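PDB 6H7V: ligand-gated channel protein from Acinetobacter baumannii, which imports iron across the outer membrane, acting as the TonB-dependent receptor for the ferric form of the siderophore preacinetobactin. Local coordinates for residues K345-A350 and T370-T375; D377-R382 and P410-H415. All coordinates share one frame; numbering follows the deposited sequence.

Contact 1. Residues K345-A350 and T370-T375; sequences KKSADA and TYYNHT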
ATOM      1  N   LYS A 345     -18.418   1.991  -5.424  1.00 40.09           N
ATOM      2  CA  LYS A 345     -17.438   2.411  -6.412  1.00 39.29           C
ATOM      3  C   LYS A 345     -17.658   1.700  -7.739  1.00 39.48           C
ATOM      4  O   LYS A 345     -18.026   0.527  -7.761  1.00 38.04           O
ATOM      5  CB  LYS A 345     -16.025   2.125  -5.915  1.00 39.03           C
ATOM      6  CG  LYS A 345     -15.713   2.595  -4.500  1.00 40.75           C
ATOM      7  CD  LYS A 345     -14.267   2.245  -4.129  1.00 41.15           C
ATOM      8  CE  LYS A 345     -14.124   1.716  -2.722  1.00 45.37           C
ATOM      9  NZ  LYS A 345     -14.814   0.410  -2.487  1.00 46.69           N
ATOM     10  N   LYS A 346     -17.370   2.403  -8.835  1.00 40.55           N
ATOM     11  CA  LYS A 346     -17.406   1.821 -10.179  1.00 42.39           C
ATOM     12  C   LYS A 346     -16.129   2.219 -10.896  1.00 37.17           C
ATOM     13  O   LYS A 346     -15.672   3.349 -10.753  1.00 34.18           O
ATOM     14  CB  LYS A 346     -18.568   2.398 -10.973  1.00 47.89           C
ATOM     15  CG  LYS A 346     -19.945   1.824 -10.721  1.00 56.29           C
ATOM     16  CD  LYS A 346     -20.890   2.410 -11.792  1.00 65.55           C
ATOM     17  CE  LYS A 346     -22.320   1.855 -11.792  1.00 71.03           C
ATOM     18  NZ  LYS A 346     -22.792   1.511 -10.417  1.00 72.17           N
ATOM     19  N   SER A 347     -15.641   1.364 -11.780  1.00 36.53           N
ATOM     20  CA  SER A 347     -14.318   1.565 -12.346  1.00 36.53           C
ATOM     21  C   SER A 347     -14.184   0.921 -13.748  1.00 36.93           C
ATOM     22  O   SER A 347     -14.624  -0.196 -13.964  1.00 37.23           O
ATOM     23  CB  SER A 347     -13.297   0.951 -11.396  1.00 38.15           C
ATOM     24  OG  SER A 347     -12.115   1.701 -11.447  1.00 44.08           O
ATOM     25  N   ALA A 348     -13.519   1.588 -14.678  1.00 37.06           N
ATOM     26  CA  ALA A 348     -13.311   1.000 -16.020  1.00 41.02           C
ATOM     27  C   ALA A 348     -12.000   1.455 -16.669  1.00 40.73           C
ATOM     28  O   ALA A 348     -11.453   2.499 -16.331  1.00 40.34           O
ATOM     29  CB  ALA A 348     -14.491   1.327 -16.936  1.00 41.60           C
ATOM     30  N   ASP A 349     -11.471   0.630 -17.563  1.00 43.58           N
ATOM     31  CA  ASP A 349     -10.213   0.919 -18.277  1.00 43.60           C
ATOM     32  C   ASP A 349     -10.344   0.137 -19.576  1.00 43.72           C
ATOM     33  O   ASP A 349     -10.478  -1.085 -19.555  1.00 45.51           O
ATOM     34  CB  ASP A 349      -9.011   0.427 -17.430  1.00 47.33           C
ATOM     35  CG  ASP A 349      -7.625   0.644 -18.091  1.00 54.89           C
ATOM     36  OD1 ASP A 349      -7.509   1.239 -19.190  1.00 66.16           O
ATOM     37  OD2 ASP A 349      -6.622   0.140 -17.516  1.00 57.72           O
ATOM     38  N   ALA A 350     -10.425   0.836 -20.695  1.00 41.90           N
ATOM     39  CA  ALA A 350     -10.467   0.167 -22.000  1.00 43.85           C
ATOM     40  C   ALA A 350      -9.446   0.788 -22.928  1.00 42.81           C
ATOM     41  O   ALA A 350      -9.107   1.952 -22.768  1.00 42.72           O
ATOM     42  CB  ALA A 350     -11.849   0.288 -22.599  1.00 45.20           C
ATOM     43  N   THR A 370      -9.910   5.703 -18.991  1.00 36.18           N
ATOM     44  CA  THR A 370     -10.283   5.207 -17.672  1.00 35.16           C
ATOM     45  C   THR A 370     -11.434   6.039 -17.129  1.00 37.20           C
ATOM     46  O   THR A 370     -11.624   7.199 -17.516  1.00 35.97           O
ATOM     47  CB  THR A 370      -9.124   5.272 -16.646  1.00 34.57           C
ATOM     48  OG1 THR A 370      -8.778   6.635 -16.359  1.00 33.61           O
ATOM     49  CG2 THR A 370      -7.897   4.503 -17.127  1.00 34.47           C
ATOM     50  N   TYR A 371     -12.184   5.429 -16.219  1.00 39.29           N
ATOM     51  CA  TYR A 371     -13.346   6.033 -15.597  1.00 42.37           C
ATOM     52  C   TYR A 371     -13.405   5.521 -14.148  1.00 38.03           C
ATOM     53  O   TYR A 371     -13.154   4.347 -13.902  1.00 35.08           O
ATOM     54  CB  TYR A 371     -14.600   5.639 -16.393  1.00 49.50           C
ATOM     55  CG  TYR A 371     -15.867   6.084 -15.725  1.00 63.32           C
ATOM     56  CD1 TYR A 371     -16.154   7.452 -15.568  1.00 71.78           C
ATOM     57  CD2 TYR A 371     -16.708   5.155 -15.094  1.00 72.93           C
ATOM     58  CE1 TYR A 371     -17.273   7.875 -14.860  1.00 78.38           C
ATOM     59  CE2 TYR A 371     -17.843   5.571 -14.398  1.00 75.33           C
ATOM     60  CZ  TYR A 371     -18.117   6.927 -14.285  1.00 78.13           C
ATOM     61  OH  TYR A 371     -19.230   7.345 -13.595  1.00 84.27           O
ATOM     62  N   TYR A 372     -13.616   6.412 -13.188  1.00 37.28           N
ATOM     63  CA  TYR A 372     -13.867   6.004 -11.796  1.00 36.86           C
ATOM     64  C   TYR A 372     -14.977   6.878 -11.172  1.00 37.30           C
ATOM     65  O   TYR A 372     -15.012   8.077 -11.391  1.00 37.21           O
ATOM     66  CB  TYR A 372     -12.573   6.083 -10.970  1.00 35.48           C
ATOM     67  CG  TYR A 372     -12.776   5.928  -9.475  1.00 37.47           C
ATOM     68  CD1 TYR A 372     -12.757   4.689  -8.874  1.00 37.36           C
ATOM     69  CD2 TYR A 372     -13.045   7.033  -8.674  1.00 38.75           C
ATOM     70  CE1 TYR A 372     -12.975   4.553  -7.507  1.00 38.69           C
ATOM     71  CE2 TYR A 372     -13.285   6.903  -7.328  1.00 36.99           C
ATOM     72  CZ  TYR A 372     -13.231   5.671  -6.740  1.00 37.45           C
ATOM     73  OH  TYR A 372     -13.423   5.580  -5.378  1.00 35.37           O
ATOM     74  N   ASN A 373     -15.923   6.268 -10.472  1.00 37.83           N
ATOM     75  CA  ASN A 373     -16.974   7.031  -9.792  1.00 40.13           C
ATOM     76  C   ASN A 373     -17.258   6.396  -8.419  1.00 39.94           C
ATOM     77  O   ASN A 373     -17.330   5.168  -8.297  1.00 39.49           O
ATOM     78  CB  ASN A 373     -18.251   7.075 -10.641  1.00 43.91           C
ATOM     79  CG  ASN A 373     -19.440   7.690  -9.887  1.00 50.91           C
ATOM     80  OD1 ASN A 373     -20.273   6.968  -9.308  1.00 56.40           O
ATOM     81  ND2 ASN A 373     -19.437   9.015  -9.757  1.00 49.57           N
ATOM     82  N   HIS A 374     -17.368   7.204  -7.368  1.00 38.51           N
ATOM     83  CA  HIS A 374     -17.908   6.661  -6.118  1.00 36.73           C
ATOM     84  C   HIS A 374     -18.970   7.548  -5.514  1.00 36.74           C
ATOM     85  O   HIS A 374     -19.034   8.738  -5.815  1.00 36.79           O
ATOM     86  CB  HIS A 374     -16.800   6.260  -5.116  1.00 35.07           C
ATOM     87  CG  HIS A 374     -16.264   7.386  -4.280  1.00 33.74           C
ATOM     88  ND1 HIS A 374     -14.930   7.487  -3.958  1.00 32.30           N
ATOM     89  CD2 HIS A 374     -16.892   8.346  -3.559  1.00 35.77           C
ATOM     90  CE1 HIS A 374     -14.736   8.543  -3.189  1.00 33.09           C
ATOM     91  NE2 HIS A 374     -15.912   9.085  -2.935  1.00 35.98           N
ATOM     92  N   THR A 375     -19.946   6.903  -4.875  1.00 36.36           N
ATOM     93  CA  THR A 375     -20.889   7.609  -4.033  1.00 36.23           C
ATOM     94  C   THR A 375     -20.741   7.129  -2.594  1.00 34.98           C
ATOM     95  O   THR A 375     -20.422   5.974  -2.338  1.00 32.60           O
ATOM     96  CB  THR A 375     -22.346   7.480  -4.517  1.00 38.65           C
ATOM     97  OG1 THR A 375     -22.761   6.112  -4.431  1.00 40.11           O
ATOM     98  CG2 THR A 375     -22.500   7.984  -5.980  1.00 40.33           C
TER
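The Lys345 chain runs across the Tyr372 hydroxyl on the face of the sheet that looks toward the plug, within an antiparallel beta hairpin (strands 331-358 and 361-381) of the TonB-dependent receptor barrel. Tyr372 CG stands anti to the backbone N (chi1 169°), which lays the ring forward along its own strand, toward His374, until OH lies 3.7 Å from Lys345 CD. That hydroxyl also shares a hydrogen bond of 2.8 Å with ND1 of His374, two residues on, and it lies in the imidazole plane. Lys345 CG passes 3.9 Å from His374 CB; the chain then bends at chi3 and chi4, and NZ bonds to Ser311 and Thr313 of strand 302-318. Ser347 OG sits at the edge of the Tyr372 ring, 4.0 Å from CD1, and bonds to the carbonyl of Phe122 in the plug, so this face is tied directly to the barrel's filling. Farther along, Asp349 and Thr370 run alongside each other, Asp349 OD1 3.9 Å from CG2 of Thr370. Their polar atoms turn to other partners: Asp349 OD1 to Asn368 and Tyr305, Thr370 OG1 to Ser422. The other face carries Lys346, Ala348, Tyr371 and Asn373, with Ala348 CB packed on Tyr371 CB. Two reciprocal pairs of backbone bonds, Lys346 with Asn373 and Ala348 with Tyr371, join the strands; Lys346 N reaches Asn373 O at 2.8 Å.

Contact 2. Residues D377-R382 and P410-H415; sequences DDYSYR and PPFLFH. Unlike the reference sequence in segment 377-382: Ser380 (reference Gly).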
ATOM      1  N   ASP A 377     -21.979   7.829   1.682  1.00 38.87           N
ATOM      2  CA  ASP A 377     -22.660   8.454   2.806  1.00 39.17           C
ATOM      3  C   ASP A 377     -21.816   8.401   4.080  1.00 37.83           C
ATOM      4  O   ASP A 377     -21.263   7.353   4.428  1.00 34.16           O
ATOM      5  CB  ASP A 377     -23.983   7.742   3.045  1.00 41.94           C
ATOM      6  CG  ASP A 377     -24.972   7.954   1.916  1.00 44.23           C
ATOM      7  OD1 ASP A 377     -25.079   9.083   1.391  1.00 45.44           O
ATOM      8  OD2 ASP A 377     -25.686   6.992   1.598  1.00 46.19           O
ATOM      9  N   ASP A 378     -21.765   9.529   4.787  1.00 38.03           N
ATOM     10  CA  ASP A 378     -21.010   9.642   6.035  1.00 38.93           C
ATOM     11  C   ASP A 378     -21.956   9.886   7.209  1.00 37.71           C
ATOM     12  O   ASP A 378     -22.824  10.768   7.145  1.00 36.75           O
ATOM     13  CB  ASP A 378     -20.024  10.814   5.965  1.00 42.96           C
ATOM     14  CG  ASP A 378     -18.694  10.436   5.315  1.00 46.44           C
ATOM     15  OD1 ASP A 378     -18.717  10.003   4.143  1.00 48.33           O
ATOM     16  OD2 ASP A 378     -17.620  10.673   5.938  1.00 49.66           O
ATOM     17  N   TYR A 379     -21.748   9.134   8.289  1.00 35.20           N
ATOM     18  CA  TYR A 379     -22.485   9.290   9.517  1.00 35.00           C
ATOM     19  C   TYR A 379     -21.491   9.514  10.629  1.00 35.23           C
ATOM     20  O   TYR A 379     -20.499   8.801  10.738  1.00 33.84           O
ATOM     21  CB  TYR A 379     -23.254   8.013   9.832  1.00 36.14           C
ATOM     22  CG  TYR A 379     -24.158   7.530   8.738  1.00 36.91           C
ATOM     23  CD1 TYR A 379     -23.635   6.907   7.604  1.00 35.90           C
ATOM     24  CD2 TYR A 379     -25.543   7.646   8.852  1.00 38.28           C
ATOM     25  CE1 TYR A 379     -24.462   6.438   6.600  1.00 35.62           C
ATOM     26  CE2 TYR A 379     -26.377   7.192   7.839  1.00 38.96           C
ATOM     27  CZ  TYR A 379     -25.834   6.563   6.731  1.00 38.15           C
ATOM     28  OH  TYR A 379     -26.660   6.206   5.683  1.00 39.86           O
ATOM     29  N   SER A 380     -21.761  10.466  11.499  1.00 36.96           N
ATOM     30  CA  SER A 380     -20.736  10.870  12.419  1.00 39.50           C
ATOM     31  C   SER A 380     -21.238  11.668  13.597  1.00 43.85           C
ATOM     32  O   SER A 380     -22.148  12.479  13.468  1.00 45.72           O
ATOM     33  CB  SER A 380     -19.679  11.670  11.697  1.00 40.99           C
ATOM     34  OG  SER A 380     -18.724  12.114  12.628  1.00 43.73           O
ATOM     35  N   TYR A 381     -20.642  11.393  14.758  1.00 46.78           N
ATOM     36  CA  TYR A 381     -20.627  12.320  15.856  1.00 51.10           C
ATOM     37  C   TYR A 381     -19.205  12.817  16.008  1.00 57.06           C
ATOM     38  O   TYR A 381     -18.287  12.030  16.320  1.00 56.36           O
ATOM     39  CB  TYR A 381     -20.985  11.621  17.166  1.00 51.67           C
ATOM     40  CG  TYR A 381     -22.437  11.306  17.408  1.00 49.23           C
ATOM     41  CD1 TYR A 381     -23.388  12.319  17.512  1.00 48.95           C
ATOM     42  CD2 TYR A 381     -22.822  10.004  17.725  1.00 48.19           C
ATOM     43  CE1 TYR A 381     -24.699  12.032  17.854  1.00 48.57           C
ATOM     44  CE2 TYR A 381     -24.137   9.698  18.044  1.00 49.51           C
ATOM     45  CZ  TYR A 381     -25.069  10.710  18.110  1.00 49.34           C
ATOM     46  OH  TYR A 381     -26.338  10.363  18.486  1.00 49.70           O
ATOM     47  N   ARG A 382     -19.057  14.136  15.941  1.00 62.20           N
ATOM     48  CA  ARG A 382     -17.861  14.819  16.432  1.00 68.64           C
ATOM     49  C   ARG A 382     -17.867  14.798  17.974  1.00 65.01           C
ATOM     50  O   ARG A 382     -16.852  14.521  18.612  1.00 64.18           O
ATOM     51  CB  ARG A 382     -17.886  16.266  15.911  1.00 81.03           C
ATOM     52  CG  ARG A 382     -16.535  16.935  15.652  1.00 92.81           C
ATOM     53  CD  ARG A 382     -16.704  18.440  15.378  1.00101.28           C
ATOM     54  NE  ARG A 382     -17.948  18.993  15.954  1.00104.10           N
ATOM     55  CZ  ARG A 382     -18.017  19.803  17.014  1.00106.17           C
ATOM     56  NH1 ARG A 382     -16.915  20.238  17.609  1.00108.05           N
ATOM     57  NH2 ARG A 382     -19.200  20.201  17.468  1.00106.87           N
ATOM     58  N   PRO A 410     -24.437   6.852  15.080  1.00 40.63           N
ATOM     59  CA  PRO A 410     -24.053   8.104  14.443  1.00 40.21           C
ATOM     60  C   PRO A 410     -25.064   8.540  13.387  1.00 41.66           C
ATOM     61  O   PRO A 410     -25.509   7.715  12.589  1.00 42.71           O
ATOM     62  CB  PRO A 410     -22.707   7.783  13.818  1.00 38.07           C
ATOM     63  CG  PRO A 410     -22.768   6.309  13.558  1.00 38.77           C
ATOM     64  CD  PRO A 410     -23.535   5.751  14.728  1.00 40.14           C
ATOM     65  N   PRO A 411     -25.530   9.799  13.472  1.00 42.46           N
ATOM     66  CA  PRO A 411     -26.523  10.312  12.526  1.00 42.68           C
ATOM     67  C   PRO A 411     -25.894  10.706  11.214  1.00 40.49           C
ATOM     68  O   PRO A 411     -24.709  10.999  11.141  1.00 37.25           O
ATOM     69  CB  PRO A 411     -27.069  11.550  13.234  1.00 44.12           C
ATOM     70  CG  PRO A 411     -25.911  12.042  14.057  1.00 43.26           C
ATOM     71  CD  PRO A 411     -25.023  10.860  14.370  1.00 41.56           C
ATOM     72  N   PHE A 412     -26.709  10.698  10.182  1.00 42.62           N
ATOM     73  CA  PHE A 412     -26.277  11.058   8.856  1.00 42.03           C
ATOM     74  C   PHE A 412     -25.740  12.482   8.852  1.00 43.61           C
ATOM     75  O   PHE A 412     -26.371  13.379   9.403  1.00 46.91           O
ATOM     76  CB  PHE A 412     -27.463  10.938   7.901  1.00 41.91           C
ATOM     77  CG  PHE A 412     -27.170  11.425   6.526  1.00 41.48           C
ATOM     78  CD1 PHE A 412     -26.190  10.814   5.739  1.00 38.62           C
ATOM     79  CD2 PHE A 412     -27.867  12.521   6.001  1.00 43.48           C
ATOM     80  CE1 PHE A 412     -25.987  11.213   4.437  1.00 38.47           C
ATOM     81  CE2 PHE A 412     -27.611  12.970   4.709  1.00 42.91           C
ATOM     82  CZ  PHE A 412     -26.643  12.336   3.944  1.00 40.46           C
ATOM     83  N   LEU A 413     -24.623  12.694   8.166  1.00 44.14           N
ATOM     84  CA  LEU A 413     -24.031  14.020   8.049  1.00 46.15           C
ATOM     85  C   LEU A 413     -24.061  14.550   6.624  1.00 45.46           C
ATOM     86  O   LEU A 413     -24.695  15.559   6.354  1.00 48.08           O
ATOM     87  CB  LEU A 413     -22.591  13.984   8.549  1.00 47.77           C
ATOM     88  CG  LEU A 413     -22.104  15.156   9.397  1.00 49.73           C
ATOM     89  CD1 LEU A 413     -22.983  15.372  10.621  1.00 51.37           C
ATOM     90  CD2 LEU A 413     -20.672  14.851   9.798  1.00 49.69           C
ATOM     91  N   PHE A 414     -23.406  13.857   5.703  1.00 42.91           N
ATOM     92  CA  PHE A 414     -23.423  14.285   4.312  1.00 42.94           C
ATOM     93  C   PHE A 414     -23.238  13.134   3.345  1.00 41.89           C
ATOM     94  O   PHE A 414     -22.658  12.112   3.684  1.00 39.99           O
ATOM     95  CB  PHE A 414     -22.359  15.372   4.058  1.00 42.87           C
ATOM     96  CG  PHE A 414     -20.925  14.895   4.217  1.00 40.21           C
ATOM     97  CD1 PHE A 414     -20.298  14.937   5.438  1.00 41.10           C
ATOM     98  CD2 PHE A 414     -20.194  14.464   3.133  1.00 40.66           C
ATOM     99  CE1 PHE A 414     -19.026  14.408   5.611  1.00 39.66           C
ATOM    100  CE2 PHE A 414     -18.893  14.002   3.279  1.00 40.64           C
ATOM    101  CZ  PHE A 414     -18.293  14.001   4.520  1.00 37.86           C
ATOM    102  N   HIS A 415     -23.675  13.371   2.112  1.00 43.03           N
ATOM    103  CA  HIS A 415     -23.464  12.505   0.952  1.00 43.98           C
ATOM    104  C   HIS A 415     -22.362  13.146   0.075  1.00 41.66           C
ATOM    105  O   HIS A 415     -22.347  14.359  -0.124  1.00 40.97           O
ATOM    106  CB  HIS A 415     -24.788  12.445   0.157  1.00 48.14           C
ATOM    107  CG  HIS A 415     -24.724  11.649  -1.110  1.00 52.46           C
ATOM    108  ND1 HIS A 415     -24.838  10.272  -1.132  1.00 55.30           N
ATOM    109  CD2 HIS A 415     -24.670  12.038  -2.412  1.00 58.19           C
ATOM    110  CE1 HIS A 415     -24.814   9.846  -2.386  1.00 55.96           C
ATOM    111  NE2 HIS A 415     -24.694  10.897  -3.182  1.00 56.16           N
TER
HETATM  112  O   HOH W   1     -20.098  11.173   2.308  1.00 46.15           O
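His415 donates from ND1 to Asp377 OD1 at 2.8 Å in a histidine-carboxylate hydrogen bond. The oxygen lies in the imidazole plane, whereas the nitrogen approaches from above the carboxylate plane. A water lies between Asp378 OD1 and Phe414 O, and the same carboxylate oxygen is bonded by Gln376. Among the backbone bonds, Asp378 N is held by Phe414 O, and Asp378 O takes Leu413 N at 2.8 Å with a weak second bond, 3.5 Å, from Phe414 N. Two residues, Leu413 and Phe414, thus stand opposite the single Asp378, a classic beta bulge that shifts the register of strands 361-381 and 412-431 near one end of their pairing in the barrel wall. Beyond it Ser380 N still reaches Pro411 O at 3.0 Å.

Aromatic contacts take both faces of this pairing. The edge of Phe412 is directed at the face of Tyr379, a T-shaped pair with centroids 5.8 Å apart and planes at 65°. Phe414 CG lies between the backbone N and the carbonyl carbon (chi1 66°), which folds the ring alongside Asp378: Asp378 CB lies over the Phe414 ring face in a CH-pi contact, and the carboxylate stacks on it at 21°. Just before strand 412-431 begins, Pro411 CD sits over the centre of the Tyr381 ring, 3.6 Å from its centroid, while Pro410 CB packs against Tyr379 CB at 4.0 Å.

Strand 361-381 serves both contacts, pairing with strand 331-358 in contact 1 and, farther toward its C-terminal end, with strand 412-431 in contact 2. The two follow one another along the chain and lie in neighbouring strands of the same barrel wall, their centres about 24 Å apart. They meet where Thr375 CB packs on His415 CE1 at 4.0 Å. Contact 1 borders the plug, and a bound ethanediol, probably from the crystallisation liquor, lies about 3 Å from the side chain of Ser347. A bound octyl tetraoxyethylene detergent is about 8 Å from the side chain of Lys346 and about 14 Å from that of Asp377, so contact 1 is the nearer of the two to this molecule.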